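Local coordinates for protein quinoline 2-oxidoreductase large subunit (Pseudomonas putida, PDB 1T3Q) that carries the molybdopterin cytosine dinucleotide cofactor and molybdenum centre of a molybdenum hydroxylase that probably oxidises quinoline at its 2-position, at residues T231-A234 against M235-I239; G374-A377 against G378-R382; E383-I386 against D387-A390; I563-E566 against R567-L571; T615-P618 against G619-A622. All coordinates share one frame; numbering follows the deposited sequence.

Interaction 1: T231-A234 against M235-I239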
loop_
_atom_site.group_PDB
_atom_site.type_symbol
_atom_site.label_atom_id
_atom_site.label_comp_id
_atom_site.label_asym_id
_atom_site.label_seq_id
_atom_site.Cartn_x
_atom_site.Cartn_y
_atom_site.Cartn_z
ATOM N N THR B 231 4.458 -18.550 -7.361
ATOM C CA THR B 231 4.530 -20.003 -7.250
ATOM C C THR B 231 5.966 -20.503 -7.078
ATOM O O THR B 231 6.211 -21.425 -6.296
ATOM C CB THR B 231 3.916 -20.684 -8.491
ATOM O OG1 THR B 231 2.587 -20.191 -8.699
ATOM C CG2 THR B 231 3.858 -22.196 -8.293
ATOM N N MET B 232 6.914 -19.903 -7.795
ATOM C CA MET B 232 8.302 -20.334 -7.689
ATOM C C MET B 232 8.939 -19.952 -6.356
ATOM O O MET B 232 9.768 -20.699 -5.828
ATOM C CB MET B 232 9.142 -19.786 -8.851
ATOM C CG MET B 232 8.707 -20.289 -10.228
ATOM S SD MET B 232 8.518 -22.095 -10.333
ATOM C CE MET B 232 6.793 -22.220 -10.163
ATOM N N VAL B 233 8.570 -18.797 -5.812
ATOM C CA VAL B 233 9.115 -18.402 -4.518
ATOM C C VAL B 233 8.620 -19.413 -3.485
ATOM O O VAL B 233 9.377 -19.863 -2.618
ATOM C CB VAL B 233 8.647 -16.994 -4.096
ATOM C CG1 VAL B 233 9.011 -16.737 -2.635
ATOM C CG2 VAL B 233 9.306 -15.948 -4.980
ATOM N N ALA B 234 7.344 -19.776 -3.593
ATOM C CA ALA B 234 6.747 -20.733 -2.670
ATOM C C ALA B 234 7.499 -22.062 -2.708
ATOM O O ALA B 234 7.826 -22.629 -1.666
ATOM C CB ALA B 234 5.284 -20.956 -3.020
ATOM N N MET B 235 7.776 -22.545 -3.912
ATOM C CA MET B 235 8.467 -23.816 -4.083
ATOM C C MET B 235 9.956 -23.807 -3.742
ATOM O O MET B 235 10.434 -24.676 -3.016
ATOM C CB MET B 235 8.277 -24.322 -5.514
ATOM C CG MET B 235 6.816 -24.480 -5.907
ATOM S SD MET B 235 6.563 -25.761 -7.150
ATOM C CE MET B 235 6.485 -24.829 -8.624
ATOM N N PHE B 236 10.687 -22.823 -4.254
ATOM C CA PHE B 236 12.120 -22.752 -4.015
ATOM C C PHE B 236 12.534 -22.234 -2.635
ATOM O O PHE B 236 13.674 -22.430 -2.223
ATOM C CB PHE B 236 12.780 -21.924 -5.122
ATOM C CG PHE B 236 12.608 -22.511 -6.503
ATOM C CD1 PHE B 236 12.601 -21.693 -7.625
ATOM C CD2 PHE B 236 12.447 -23.884 -6.678
ATOM C CE1 PHE B 236 12.435 -22.229 -8.906
ATOM C CE2 PHE B 236 12.281 -24.429 -7.953
ATOM C CZ PHE B 236 12.275 -23.597 -9.069
ATOM N N CYS B 237 11.619 -21.585 -1.921
ATOM C CA CYS B 237 11.922 -21.078 -0.583
ATOM C C CYS B 237 11.115 -21.833 0.464
ATOM O O CYS B 237 11.235 -21.572 1.659
ATOM C CB CYS B 237 11.604 -19.584 -0.476
ATOM S SG CYS B 237 12.591 -18.534 -1.561
ATOM N N ALA B 238 10.286 -22.766 0.004
ATOM C CA ALA B 238 9.450 -23.557 0.900
ATOM C C ALA B 238 8.597 -22.663 1.801
ATOM O O ALA B 238 8.613 -22.791 3.027
ATOM C CB ALA B 238 10.319 -24.486 1.749
ATOM N N ILE B 239 7.868 -21.743 1.178
ATOM C CA ILE B 239 6.980 -20.836 1.892
ATOM C C ILE B 239 5.580 -21.136 1.360
ATOM O O ILE B 239 5.385 -21.225 0.151
ATOM C CB ILE B 239 7.349 -19.358 1.609
ATOM C CG1 ILE B 239 8.742 -19.060 2.176
ATOM C CG2 ILE B 239 6.305 -18.423 2.219
ATOM C CD1 ILE B 239 9.228 -17.633 1.947
#

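Interaction 2: G374-A377 against G378-R382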
loop_
_atom_site.group_PDB
_atom_site.type_symbol
_atom_site.label_atom_id
_atom_site.label_comp_id
_atom_site.label_asym_id
_atom_site.label_seq_id
_atom_site.Cartn_x
_atom_site.Cartn_y
_atom_site.Cartn_z
ATOM N N GLY B 374 14.560 -17.171 -30.015
ATOM C CA GLY B 374 15.345 -17.886 -31.004
ATOM C C GLY B 374 14.884 -17.805 -32.447
ATOM O O GLY B 374 15.606 -18.243 -33.348
ATOM N N PHE B 375 13.706 -17.237 -32.682
ATOM C CA PHE B 375 13.179 -17.134 -34.044
ATOM C C PHE B 375 14.024 -16.205 -34.915
ATOM O O PHE B 375 14.158 -16.413 -36.120
ATOM C CB PHE B 375 11.734 -16.613 -34.020
ATOM C CG PHE B 375 10.824 -17.352 -33.073
ATOM C CD1 PHE B 375 10.856 -18.743 -32.989
ATOM C CD2 PHE B 375 9.905 -16.655 -32.294
ATOM C CE1 PHE B 375 9.988 -19.424 -32.146
ATOM C CE2 PHE B 375 9.029 -17.327 -31.444
ATOM C CZ PHE B 375 9.069 -18.719 -31.371
ATOM N N THR B 376 14.607 -15.183 -34.298
ATOM C CA THR B 376 15.398 -14.202 -35.034
ATOM C C THR B 376 16.597 -14.706 -35.839
ATOM O O THR B 376 16.736 -14.367 -37.013
ATOM C CB THR B 376 15.888 -13.075 -34.091
ATOM O OG1 THR B 376 14.767 -12.518 -33.389
ATOM C CG2 THR B 376 16.567 -11.971 -34.892
ATOM N N ALA B 377 17.462 -15.511 -35.225
ATOM C CA ALA B 377 18.659 -15.993 -35.919
ATOM C C ALA B 377 18.362 -16.704 -37.235
ATOM O O ALA B 377 18.958 -16.384 -38.267
ATOM C CB ALA B 377 19.466 -16.914 -35.005
ATOM N N GLY B 378 17.448 -17.667 -37.192
ATOM C CA GLY B 378 17.096 -18.413 -38.392
ATOM C C GLY B 378 16.434 -17.544 -39.445
ATOM O O GLY B 378 16.607 -17.767 -40.641
ATOM N N GLN B 379 15.660 -16.561 -39.002
ATOM C CA GLN B 379 14.991 -15.645 -39.921
ATOM C C GLN B 379 16.073 -14.893 -40.696
ATOM O O GLN B 379 16.000 -14.763 -41.917
ATOM C CB GLN B 379 14.111 -14.663 -39.136
ATOM C CG GLN B 379 13.279 -13.696 -39.994
ATOM C CD GLN B 379 12.122 -14.372 -40.711
ATOM O OE1 GLN B 379 11.646 -15.431 -40.295
ATOM N NE2 GLN B 379 11.644 -13.746 -41.782
ATOM N N ILE B 380 17.084 -14.398 -39.982
ATOM C CA ILE B 380 18.190 -13.687 -40.618
ATOM C C ILE B 380 18.872 -14.574 -41.659
ATOM O O ILE B 380 19.057 -14.181 -42.809
ATOM C CB ILE B 380 19.269 -13.254 -39.580
ATOM C CG1 ILE B 380 18.739 -12.110 -38.714
ATOM C CG2 ILE B 380 20.552 -12.821 -40.299
ATOM C CD1 ILE B 380 19.651 -11.756 -37.551
ATOM N N ALA B 381 19.247 -15.777 -41.239
ATOM C CA ALA B 381 19.932 -16.719 -42.114
ATOM C C ALA B 381 19.134 -17.117 -43.356
ATOM O O ALA B 381 19.644 -17.040 -44.474
ATOM C CB ALA B 381 20.316 -17.968 -41.318
ATOM N N ARG B 382 17.887 -17.532 -43.163
ATOM C CA ARG B 382 17.058 -17.961 -44.290
ATOM C C ARG B 382 16.734 -16.830 -45.262
ATOM O O ARG B 382 16.906 -16.978 -46.466
ATOM C CB ARG B 382 15.749 -18.585 -43.793
ATOM C CG ARG B 382 14.962 -19.307 -44.887
ATOM C CD ARG B 382 13.532 -19.577 -44.457
ATOM N NE ARG B 382 12.880 -18.341 -44.045
ATOM C CZ ARG B 382 12.571 -18.039 -42.789
ATOM N NH1 ARG B 382 11.992 -16.880 -42.513
ATOM N NH2 ARG B 382 12.817 -18.906 -41.815
HETATM O O HOH W 1 15.879 -19.442 -35.654
#

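Interaction 3: E383-I386 against D387-A390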
loop_
_atom_site.group_PDB
_atom_site.type_symbol
_atom_site.label_atom_id
_atom_site.label_comp_id
_atom_site.label_asym_id
_atom_site.label_seq_id
_atom_site.Cartn_x
_atom_site.Cartn_y
_atom_site.Cartn_z
ATOM N N GLU B 383 16.259 -15.700 -44.744
ATOM C CA GLU B 383 15.914 -14.587 -45.618
ATOM C C GLU B 383 17.130 -14.078 -46.382
ATOM O O GLU B 383 17.015 -13.675 -47.538
ATOM C CB GLU B 383 15.268 -13.455 -44.817
ATOM C CG GLU B 383 13.933 -13.839 -44.164
ATOM C CD GLU B 383 12.879 -14.279 -45.177
ATOM O OE1 GLU B 383 12.469 -15.463 -45.154
ATOM O OE2 GLU B 383 12.456 -13.439 -46.002
ATOM N N THR B 384 18.295 -14.102 -45.744
ATOM C CA THR B 384 19.514 -13.654 -46.403
ATOM C C THR B 384 19.893 -14.618 -47.529
ATOM O O THR B 384 20.324 -14.197 -48.600
ATOM C CB THR B 384 20.684 -13.536 -45.395
ATOM O OG1 THR B 384 20.415 -12.462 -44.482
ATOM C CG2 THR B 384 21.997 -13.254 -46.116
ATOM N N LEU B 385 19.727 -15.914 -47.287
ATOM C CA LEU B 385 20.044 -16.915 -48.303
ATOM C C LEU B 385 19.023 -16.869 -49.435
ATOM O O LEU B 385 19.361 -17.084 -50.596
ATOM C CB LEU B 385 20.071 -18.313 -47.680
ATOM C CG LEU B 385 21.240 -18.583 -46.730
ATOM C CD1 LEU B 385 21.142 -20.005 -46.179
ATOM C CD2 LEU B 385 22.553 -18.401 -47.474
ATOM N N ILE B 386 17.771 -16.583 -49.094
ATOM C CA ILE B 386 16.717 -16.493 -50.099
ATOM C C ILE B 386 17.025 -15.344 -51.063
ATOM O O ILE B 386 16.866 -15.484 -52.281
ATOM C CB ILE B 386 15.340 -16.283 -49.432
ATOM C CG1 ILE B 386 14.913 -17.582 -48.738
ATOM C CG2 ILE B 386 14.312 -15.832 -50.464
ATOM C CD1 ILE B 386 13.583 -17.501 -48.005
ATOM N N ASP B 387 17.472 -14.213 -50.522
ATOM C CA ASP B 387 17.823 -13.059 -51.346
ATOM C C ASP B 387 19.023 -13.393 -52.223
ATOM O O ASP B 387 19.106 -12.960 -53.372
ATOM C CB ASP B 387 18.178 -11.842 -50.479
ATOM C CG ASP B 387 16.962 -11.004 -50.100
ATOM O OD1 ASP B 387 17.157 -9.887 -49.565
ATOM O OD2 ASP B 387 15.819 -11.444 -50.330
ATOM N N ARG B 388 19.962 -14.155 -51.671
ATOM C CA ARG B 388 21.159 -14.541 -52.406
ATOM C C ARG B 388 20.789 -15.474 -53.554
ATOM O O ARG B 388 21.359 -15.392 -54.641
ATOM C CB ARG B 388 22.149 -15.246 -51.480
ATOM C CG ARG B 388 23.511 -15.495 -52.105
ATOM C CD ARG B 388 24.433 -16.206 -51.130
ATOM N NE ARG B 388 24.614 -15.442 -49.897
ATOM C CZ ARG B 388 25.173 -15.928 -48.794
ATOM N NH1 ARG B 388 25.296 -15.162 -47.720
ATOM N NH2 ARG B 388 25.603 -17.185 -48.761
ATOM N N ALA B 389 19.840 -16.367 -53.300
ATOM C CA ALA B 389 19.388 -17.307 -54.319
ATOM C C ALA B 389 18.720 -16.527 -55.442
ATOM O O ALA B 389 18.916 -16.820 -56.617
ATOM C CB ALA B 389 18.403 -18.304 -53.715
ATOM N N ALA B 390 17.931 -15.526 -55.069
ATOM C CA ALA B 390 17.240 -14.706 -56.051
ATOM C C ALA B 390 18.246 -14.021 -56.967
ATOM O O ALA B 390 18.132 -14.110 -58.188
ATOM C CB ALA B 390 16.365 -13.663 -55.350
#

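Interaction 4: I563-E566 against R567-L571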
loop_
_atom_site.group_PDB
_atom_site.type_symbol
_atom_site.label_atom_id
_atom_site.label_comp_id
_atom_site.label_asym_id
_atom_site.label_seq_id
_atom_site.Cartn_x
_atom_site.Cartn_y
_atom_site.Cartn_z
ATOM N N ILE B 563 -19.708 -14.779 -18.966
ATOM C CA ILE B 563 -20.465 -15.384 -17.880
ATOM C C ILE B 563 -21.411 -14.382 -17.237
ATOM O O ILE B 563 -22.594 -14.671 -17.045
ATOM C CB ILE B 563 -19.537 -15.958 -16.794
ATOM C CG1 ILE B 563 -18.705 -17.103 -17.382
ATOM C CG2 ILE B 563 -20.362 -16.439 -15.602
ATOM C CD1 ILE B 563 -17.626 -17.599 -16.460
ATOM N N VAL B 564 -20.900 -13.202 -16.898
ATOM C CA VAL B 564 -21.755 -12.209 -16.271
ATOM C C VAL B 564 -22.690 -11.565 -17.293
ATOM O O VAL B 564 -23.815 -11.190 -16.960
ATOM C CB VAL B 564 -20.920 -11.141 -15.522
ATOM C CG1 VAL B 564 -20.179 -11.807 -14.373
ATOM C CG2 VAL B 564 -19.938 -10.465 -16.462
ATOM N N ARG B 565 -22.237 -11.456 -18.538
ATOM C CA ARG B 565 -23.072 -10.889 -19.596
ATOM C C ARG B 565 -24.328 -11.750 -19.745
ATOM O O ARG B 565 -25.439 -11.232 -19.840
ATOM C CB ARG B 565 -22.319 -10.852 -20.931
ATOM C CG ARG B 565 -23.167 -10.338 -22.108
ATOM C CD ARG B 565 -22.334 -10.119 -23.374
ATOM N NE ARG B 565 -21.883 -11.372 -23.975
ATOM C CZ ARG B 565 -21.155 -11.453 -25.083
ATOM N NH1 ARG B 565 -20.793 -12.640 -25.558
ATOM N NH2 ARG B 565 -20.781 -10.350 -25.717
ATOM N N GLU B 566 -24.150 -13.067 -19.753
ATOM C CA GLU B 566 -25.281 -13.980 -19.886
ATOM C C GLU B 566 -26.294 -13.797 -18.762
ATOM O O GLU B 566 -27.492 -13.858 -18.995
ATOM C CB GLU B 566 -24.803 -15.436 -19.925
ATOM C CG GLU B 566 -24.143 -15.809 -21.239
ATOM C CD GLU B 566 -25.107 -15.690 -22.409
ATOM O OE1 GLU B 566 -24.647 -15.443 -23.546
ATOM O OE2 GLU B 566 -26.329 -15.850 -22.187
ATOM N N ARG B 567 -25.816 -13.554 -17.545
ATOM C CA ARG B 567 -26.726 -13.368 -16.425
ATOM C C ARG B 567 -27.510 -12.071 -16.589
ATOM O O ARG B 567 -28.669 -11.981 -16.181
ATOM C CB ARG B 567 -25.947 -13.405 -15.107
ATOM C CG ARG B 567 -25.432 -14.808 -14.814
ATOM C CD ARG B 567 -24.429 -14.878 -13.674
ATOM N NE ARG B 567 -23.869 -16.224 -13.577
ATOM C CZ ARG B 567 -22.783 -16.538 -12.879
ATOM N NH1 ARG B 567 -22.347 -17.789 -12.856
ATOM N NH2 ARG B 567 -22.126 -15.602 -12.207
ATOM N N VAL B 568 -26.886 -11.072 -17.206
ATOM C CA VAL B 568 -27.560 -9.803 -17.447
ATOM C C VAL B 568 -28.627 -10.032 -18.532
ATOM O O VAL B 568 -29.737 -9.504 -18.448
ATOM C CB VAL B 568 -26.554 -8.705 -17.909
ATOM C CG1 VAL B 568 -27.308 -7.484 -18.439
ATOM C CG2 VAL B 568 -25.671 -8.280 -16.732
ATOM N N LYS B 569 -28.293 -10.840 -19.535
ATOM C CA LYS B 569 -29.233 -11.139 -20.620
ATOM C C LYS B 569 -30.440 -11.917 -20.092
ATOM O O LYS B 569 -31.573 -11.685 -20.515
ATOM C CB LYS B 569 -28.530 -11.937 -21.723
ATOM C CG LYS B 569 -27.506 -11.118 -22.513
ATOM C CD LYS B 569 -26.521 -11.998 -23.279
ATOM C CE LYS B 569 -27.207 -12.845 -24.343
ATOM N NZ LYS B 569 -26.234 -13.703 -25.090
ATOM N N GLN B 570 -30.193 -12.835 -19.162
ATOM C CA GLN B 570 -31.259 -13.635 -18.569
ATOM C C GLN B 570 -32.237 -12.769 -17.792
ATOM O O GLN B 570 -33.450 -12.961 -17.866
ATOM C CB GLN B 570 -30.673 -14.690 -17.631
ATOM C CG GLN B 570 -29.760 -15.670 -18.323
ATOM C CD GLN B 570 -29.091 -16.624 -17.360
ATOM O OE1 GLN B 570 -28.236 -17.412 -17.752
ATOM N NE2 GLN B 570 -29.476 -16.557 -16.094
ATOM N N LEU B 571 -31.711 -11.822 -17.028
ATOM C CA LEU B 571 -32.557 -10.941 -16.244
ATOM C C LEU B 571 -33.319 -10.001 -17.171
ATOM O O LEU B 571 -34.509 -9.746 -16.977
ATOM C CB LEU B 571 -31.712 -10.125 -15.261
ATOM C CG LEU B 571 -32.481 -9.127 -14.397
ATOM C CD1 LEU B 571 -33.558 -9.866 -13.617
ATOM C CD2 LEU B 571 -31.528 -8.415 -13.439
HETATM O O HOH W 2 -27.936 -17.357 -20.478
#

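Interaction 5: T615-P618 against G619-A622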
loop_
_atom_site.group_PDB
_atom_site.type_symbol
_atom_site.label_atom_id
_atom_site.label_comp_id
_atom_site.label_asym_id
_atom_site.label_seq_id
_atom_site.Cartn_x
_atom_site.Cartn_y
_atom_site.Cartn_z
ATOM N N THR B 615 -37.350 -9.045 -9.291
ATOM C CA THR B 615 -37.246 -9.059 -10.749
ATOM C C THR B 615 -36.465 -10.250 -11.309
ATOM O O THR B 615 -36.422 -10.449 -12.522
ATOM C CB THR B 615 -36.565 -7.768 -11.277
ATOM O OG1 THR B 615 -35.184 -7.770 -10.904
ATOM C CG2 THR B 615 -37.231 -6.529 -10.695
ATOM N N HIS B 616 -35.856 -11.040 -10.431
ATOM C CA HIS B 616 -35.059 -12.187 -10.854
ATOM C C HIS B 616 -35.884 -13.375 -11.338
ATOM O O HIS B 616 -36.880 -13.738 -10.719
ATOM C CB HIS B 616 -34.172 -12.672 -9.703
ATOM C CG HIS B 616 -33.202 -11.647 -9.203
ATOM N ND1 HIS B 616 -33.181 -10.347 -9.665
ATOM C CD2 HIS B 616 -32.222 -11.732 -8.274
ATOM C CE1 HIS B 616 -32.228 -9.677 -9.040
ATOM N NE2 HIS B 616 -31.631 -10.495 -8.191
ATOM N N PRO B 617 -35.474 -13.996 -12.455
ATOM C CA PRO B 617 -36.206 -15.155 -12.976
ATOM C C PRO B 617 -35.869 -16.380 -12.115
ATOM O O PRO B 617 -34.859 -16.391 -11.406
ATOM C CB PRO B 617 -35.679 -15.280 -14.403
ATOM C CG PRO B 617 -34.261 -14.802 -14.271
ATOM C CD PRO B 617 -34.422 -13.575 -13.398
ATOM N N PRO B 618 -36.708 -17.426 -12.157
ATOM C CA PRO B 618 -36.407 -18.609 -11.339
ATOM C C PRO B 618 -35.068 -19.270 -11.677
ATOM O O PRO B 618 -34.664 -19.318 -12.839
ATOM C CB PRO B 618 -37.607 -19.525 -11.603
ATOM C CG PRO B 618 -38.046 -19.123 -12.986
ATOM C CD PRO B 618 -37.940 -17.621 -12.941
ATOM N N GLY B 619 -34.389 -19.767 -10.644
ATOM C CA GLY B 619 -33.104 -20.427 -10.813
ATOM C C GLY B 619 -31.951 -19.490 -11.134
ATOM O O GLY B 619 -30.830 -19.930 -11.381
ATOM N N PHE B 620 -32.232 -18.193 -11.137
ATOM C CA PHE B 620 -31.239 -17.168 -11.445
ATOM C C PHE B 620 -30.069 -17.143 -10.465
ATOM O O PHE B 620 -30.245 -17.390 -9.271
ATOM C CB PHE B 620 -31.919 -15.796 -11.430
ATOM C CG PHE B 620 -31.035 -14.656 -11.871
ATOM C CD1 PHE B 620 -30.879 -13.532 -11.062
ATOM C CD2 PHE B 620 -30.417 -14.673 -13.117
ATOM C CE1 PHE B 620 -30.130 -12.442 -11.490
ATOM C CE2 PHE B 620 -29.663 -13.585 -13.554
ATOM C CZ PHE B 620 -29.523 -12.465 -12.736
ATOM N N ASP B 621 -28.877 -16.856 -10.984
ATOM C CA ASP B 621 -27.687 -16.719 -10.152
ATOM C C ASP B 621 -27.314 -15.243 -10.305
ATOM O O ASP B 621 -26.744 -14.830 -11.319
ATOM C CB ASP B 621 -26.547 -17.618 -10.643
ATOM C CG ASP B 621 -25.343 -17.597 -9.706
ATOM O OD1 ASP B 621 -24.427 -18.425 -9.887
ATOM O OD2 ASP B 621 -25.313 -16.749 -8.791
ATOM N N ALA B 622 -27.658 -14.448 -9.299
ATOM C CA ALA B 622 -27.405 -13.012 -9.330
ATOM C C ALA B 622 -25.940 -12.581 -9.231
ATOM O O ALA B 622 -25.645 -11.388 -9.265
ATOM C CB ALA B 622 -28.224 -12.335 -8.241
#

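Interaction 1: T231-A234 against M235-I239
M232 and F236, one helical turn apart, run side by side in the same direction and carry the sulfur-aromatic part of this contact. M232 SD sits 4.8 Å from the centroid of the F236 ring, 38° off the ring normal, so this Met-aromatic approach is oblique. The aliphatic base of the methionine joins in, with M232 CB 4.1 Å from F236 CE1. The phenylalanine CG lies anti to its own carbonyl carbon (chi1 -61°), which swings the ring back along the preceding turn until F236 CG is 3.4 Å from M232 O. On another flank, V233 CG1 meets C237 SG at 4.1 Å, a second apolar touch.

The backbone bonds are those of a helix running to its end. F236 N reaches M232 O at 2.8 Å and nearly straight (169°), and C237 N binds V233 O at 2.9 Å. The pattern then changes: I239 N skips back five residues to A234 O (3.0 Å), arriving in the carbonyl plane on a lone pair, once A238 has turned to positive phi.

Outside the two segments, F236 also packs on L261, L266, I87 and V88, while T231 OG1 turns to Y540 OH. With an alanine here, the sulfur of M232 would probably lose its aromatic partner and a gap would open towards L261 and L266.

The whole illustrates how the helix of a beta-alpha-beta unit is brought to a stop: helix 226-237 links the parallel neighbours 216-221 and 244-247, and A238, in the left-handed backbone conformation, turns the chain out of it.

Interaction 2: G374-A377 against G378-R382
The carboxamide of Q379, a residue bonded through its backbone N to F375 O, puts its OE1 at the edge of the R382 guanidinium, in the plane of that group. The R382 NH1 to Q379 OE1 bond is short (2.7 Å), yet it is lopsided: the acceptor OE1 lies close to the guanidinium plane, whereas the donor NH1 stands above the amide plane, 56° out of it and not on a lone pair. Q379 gets there because CG runs anti to the backbone N (chi1 -176°) and the chain then bends at chi2 (72°), folding the amide towards the residue one turn on. The other ends of both groups are held too, Q379 NE2 by V462 O and S461 OG, and R382 NH2 by I344 O, so neither plane should turn easily. The F375 side chain leads away from 378-382 and comes to about 7 Å from the bound dioxosulfidomolybdenum ion.

The first turn is completed by solvent. G374 O and G378 N are 4.3 Å apart, and a water spans them, donating to G374 O at 2.6 Å and accepting from G378 N at 2.8 Å. Regular bonding follows, first stretched between Q379 N and F375 O (3.3 Å), then normal between I380 N and T376 O (3.0 Å). The side chains of the latter two residues also touch, T376 CG2 on I380 CD1 at 4.1 Å, while T376 OG1 is taken by M746 O and K296 NZ.

Buried on several sides, this opening of helix 375-393 sets A377 and A381 against strands 185-193 and 298-306, and F375, T376, Q379 and I380 against helix 744-761.

Interaction 3: E383-I386 against D387-A390
From E383 to A390 the chain is regular alpha helix, each carbonyl of the first four residues receiving the N-H four places on, from D387 N on E383 O (3.1 Å) to A390 N on I386 O (3.0 Å). The side chains divide into two groups. In the first, L385 and R388 lie alongside each other and point the same way. L385 CD2 rests over one face of the guanidinium, 3.5 Å above its plane and displaced towards the rim, where R388 NH2 is also 3.5 Å away. T384 CG2 comes in obliquely from the preceding turn, 4.1 Å from R388 NH1. This arrangement depends on an arginine that leaves the backbone with CG anti to N (chi1 -171°) and later bends at chi3 (-58°), carrying the flat group back beside L385 and T384. Its charge is met beyond the helix, where R388 NH1 forms a salt bridge with E769. The hydroxyl of T384 bonds instead to I380 O, on the turn before.

The second group is acidic. E383 OE2 and D387 OD2 stand 5.8 Å apart, a distance at which two carboxylates would tend to repel, but both form salt bridges with R401, which probably offsets their mutual cost in this buried setting. E383 OE1 has a further partner in Y348 OH.

Spaced i, i+4 and sharing R401, the acid pair E383 and D387 fastens helix 375-393 to helix 397-402 in the molybdopterin cofactor-binding domain, next to the apolar packing of I386 and A389 on I400.

Interaction 4: I563-E566 against R567-L571
I563 and R567 make the tighter nonpolar fit of this helical stretch: the I563 CG2 methyl sits over the centre of the guanidinium, 3.6 Å above one face. The arginine is extended from CG to NE, which lays it alongside the isoleucine, and R567 NH2 is anchored by T623 O. The backbone beneath is less taut, for the R567 N to I563 O bond is weak at 3.4 Å. One step on, V568 is buried, its CG2 3.5 Å from V564 O. R565 CG and K569 CD also touch, at 3.9 Å, but the charged end of R565 goes elsewhere, to V521 O and A8 O.

Against this packing stands a polar side, joined by a salt bridge and a water. E566 and K569 cross there in an i, i+3 pair, K569 NZ standing 2.8 Å from E566 OE1 on the syn side of the carboxylate, yet 34° out of its plane. The glutamate is bent at chi2 (-62°) and the lysine at chi3 (63°), two kinks that bring the ends together. A water donates to E566 OE2 at 2.8 Å and also to Q570 OE1 at 2.7 Å, so each carboxylate oxygen has a different mate; the amide oxygen of Q570 is thus linked to the carboxylate through solvent, while its backbone N bonds directly to E566 O. Q570 OE1 also bonds to a glycerol, probably left from crystallisation.

Within the fold, this middle portion of helix 549-576 turns V568 and L571 onto helix 602-611, sets R565 and V568 on I585 of strand 583-586, and places I563 and V564 against A626 of strand 625-629.

Interaction 5: T615-P618 against G619-A622
A type II beta turn from P617 to F620 brings the residues of this loop together, closed by F620 N on P617 O at 3.2 Å, with the donor above the carbonyl plane. P618 and G619 occupy its corners. G619 has positive phi (73°), and any CB there would clash with P618 O, which is why glycine suits the third position of such turns.

The turn folds F620 back on the two residues that precede its corner. Its CG runs anti to the backbone N (chi1 -174°), directing the ring edge at the face of H616 in a T-shaped stack, centroids 4.9 Å apart and planes at 70°. F620 CD1 comes within 3.5 Å of H616 CG, while F620 CE1 stands over the centre of the imidazole. P617 works on the phenylalanine in another way: P617 CD lies over a face of the F620 ring, 4.3 Å from its centroid, a CH-pi contact.

This loop joins helix 602-611 to strand 625-629 and lies at a subunit interface, where M1 of the second subunit packs on H616 and F620, and D621 forms a salt bridge with R559 of that subunit. An alanine in place of H616 would probably leave the edge of F620 without its aromatic face and open a gap beside M1 of the second subunit. A622 CB closes in on the same imidazole obliquely, 3.9 Å from H616 NE2.

Interactions 2 and 3 are successive lengths of one helix, 375-393, and the most buried of the five; there polar groups are matched by partners from other elements, whereas interaction 1, on the far side of the chain's centre, rests on sulfur, aromatic and aliphatic contacts at a helix end. Interactions 4 and 5 both lie in the second molybdopterin cofactor-binding region of the chain and touch each other: L571 CD1 packs on T615 O at 3.1 Å, and Q570 NE2 on F620 CD2 at 3.6 Å. Both are partly buried, but interaction 4 uses charge and water along a helix, while interaction 5 is a ring-lined turn facing another subunit. Methyl-over-guanidinium packing recurs in interactions 3 and 4.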